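Local coordinates for auracyanin A (Chloroflexus aurantiacus, PDB 2AAN), which binds a single copper ion and probably serves as a soluble electron acceptor for the membrane-bound alternative complex III, at residues V55-W60 and L100-E105. Sequence-based numbering, arbitrary orientation.
Sequences VQQHNW and LANGNE. With CU (copper (II) ion), chain B.
His58 and Ala101 face each other as an antiparallel hydrogen-bonded pair, one isolated bridge between two loops. His58 N gives its proton to Ala101 O at 3.0 Å, in the plane of that carbonyl, and Ala101 N returns a bond to His58 O at 2.8 Å. The methyl of Ala101 lies 3.5 Å from His58 O and also touches Val107 of strand 106-112, where a small side chain fits. The side chain of His58 leaves the backbone away from segment 100-105: CG is anti to the carbonyl carbon (chi1 -66°), and ND1 binds the copper ion at 2.1 Å. Two backbone bonds thus fix the main chain from which the ligand hangs.

Beside the bridge, Gln57 and Leu100 cross obliquely. Gln57 CG sits between its own N and carbonyl carbon (chi1 38°), and the extended chain beyond carries OE1 to Leu100 CD2 at 3.4 Å, while NE2 is hydrogen-bonded to Tyr86. Leucine suits this partly exposed place because both methyls lie against Gln57 OE1, CD2 the nearer, while CD1 also meets His58 O, with Asn59 ND2 a looser neighbour at 4.1 Å. An alanine here would probably open a gap beside Gln57 OE1 and His58 O, leaving the glutamine amide freer to turn. Asn59 uses both ends of its buried amide, OD1 accepting from Thr124 N and ND2 bonding Asn85 OD1.

Beyond Ala101 a type II turn runs from Asn102 to Glu105; Glu105 N bonds Asn102 O, and Asn102 N bonds Glu105 OE1 at 2.8 Å. Asn104 takes positive phi (59°), which asparagine tolerates well. Together with Cys123, His128 and Met132, His58 makes up the type 1 blue-copper site of a cupredoxin fold, the loop that carries it bridged to the loop leading into strand 106-112.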
# COMPACT_ATOMS: atom_id res chain seq x y z
N VAL A 55 -7.82 -3.64 15.75
CA VAL A 55 -8.14 -5.07 15.54
C VAL A 55 -7.93 -5.58 14.10
O VAL A 55 -8.32 -6.70 13.75
CB VAL A 55 -9.59 -5.34 15.99
CG1 VAL A 55 -9.75 -4.95 17.47
CG2 VAL A 55 -10.60 -4.58 15.13
N GLN A 56 -7.29 -4.78 13.27
CA GLN A 56 -7.01 -5.17 11.92
C GLN A 56 -5.52 -5.03 11.81
O GLN A 56 -4.92 -4.23 12.55
CB GLN A 56 -7.70 -4.23 10.98
CG GLN A 56 -9.19 -4.31 11.03
CD GLN A 56 -9.72 -5.52 10.29
OE1 GLN A 56 -8.98 -6.25 9.62
NE2 GLN A 56 -11.03 -5.68 10.34
N GLN A 57 -4.94 -5.85 10.94
CA GLN A 57 -3.64 -5.57 10.36
C GLN A 57 -3.89 -4.97 9.00
O GLN A 57 -4.88 -5.28 8.38
CB GLN A 57 -2.73 -6.82 10.27
CG GLN A 57 -3.44 -8.08 9.92
CD GLN A 57 -2.56 -9.27 9.81
OE1 GLN A 57 -1.33 -9.18 9.90
NE2 GLN A 57 -3.18 -10.42 9.59
N HIS A 58 -2.99 -4.11 8.55
CA HIS A 58 -3.05 -3.54 7.22
C HIS A 58 -1.63 -3.34 6.69
O HIS A 58 -0.69 -3.11 7.46
CB HIS A 58 -3.66 -2.15 7.24
CG HIS A 58 -5.12 -2.10 7.62
ND1 HIS A 58 -6.12 -2.63 6.83
CD2 HIS A 58 -5.73 -1.58 8.71
CE1 HIS A 58 -7.29 -2.43 7.42
NE2 HIS A 58 -7.08 -1.77 8.55
N ASN A 59 -1.53 -3.24 5.38
CA ASN A 59 -0.33 -2.70 4.76
C ASN A 59 -0.69 -1.74 3.63
O ASN A 59 -1.87 -1.50 3.35
CB ASN A 59 0.65 -3.81 4.34
CG ASN A 59 0.05 -4.82 3.38
OD1 ASN A 59 -0.88 -4.51 2.69
ND2 ASN A 59 0.61 -6.04 3.34
N TRP A 60 0.34 -1.14 3.06
CA TRP A 60 0.22 -0.19 1.93
C TRP A 60 1.25 -0.62 0.94
O TRP A 60 2.43 -0.51 1.22
CB TRP A 60 0.50 1.24 2.37
CG TRP A 60 0.33 2.28 1.30
CD1 TRP A 60 -0.77 3.04 1.09
CD2 TRP A 60 1.32 2.74 0.38
NE1 TRP A 60 -0.57 3.89 0.01
CE2 TRP A 60 0.72 3.75 -0.42
CE3 TRP A 60 2.63 2.38 0.11
CZ2 TRP A 60 1.39 4.38 -1.46
CZ3 TRP A 60 3.30 3.01 -0.93
CH2 TRP A 60 2.69 4.02 -1.68
N LEU A 100 4.18 -4.46 7.59
CA LEU A 100 2.86 -4.83 8.03
C LEU A 100 2.52 -4.11 9.30
O LEU A 100 3.25 -4.18 10.27
CB LEU A 100 2.83 -6.32 8.28
CG LEU A 100 1.51 -7.04 8.51
CD1 LEU A 100 0.51 -6.82 7.41
CD2 LEU A 100 1.79 -8.51 8.60
N ALA A 101 1.38 -3.43 9.33
CA ALA A 101 1.04 -2.66 10.51
C ALA A 101 -0.00 -3.40 11.33
O ALA A 101 -1.09 -3.71 10.87
CB ALA A 101 0.58 -1.31 10.13
N ASN A 102 0.35 -3.71 12.58
CA ASN A 102 -0.58 -4.29 13.53
C ASN A 102 -1.47 -3.24 14.11
O ASN A 102 -1.35 -2.05 13.79
CB ASN A 102 0.20 -5.04 14.62
CG ASN A 102 0.89 -6.28 14.07
OD1 ASN A 102 0.39 -6.91 13.13
ND2 ASN A 102 2.01 -6.64 14.64
N GLY A 103 -2.40 -3.67 14.97
CA GLY A 103 -3.34 -2.75 15.62
C GLY A 103 -2.70 -1.50 16.20
O GLY A 103 -1.70 -1.59 16.91
N ASN A 104 -3.25 -0.33 15.86
CA ASN A 104 -2.79 0.97 16.35
C ASN A 104 -1.33 1.31 16.01
O ASN A 104 -0.79 2.24 16.56
CB ASN A 104 -3.05 1.10 17.85
CG ASN A 104 -4.53 1.03 18.19
OD1 ASN A 104 -4.94 0.28 19.06
ND2 ASN A 104 -5.33 1.81 17.49
N GLU A 105 -0.73 0.61 15.07
CA GLU A 105 0.68 0.81 14.74
C GLU A 105 0.85 1.77 13.58
O GLU A 105 0.06 1.79 12.65
CB GLU A 105 1.31 -0.54 14.41
CG GLU A 105 2.81 -0.49 14.14
CD GLU A 105 3.47 -1.88 13.93
OE1 GLU A 105 2.76 -2.94 13.86
OE2 GLU A 105 4.72 -1.89 13.83
CU CU B . -5.92 -3.85 5.18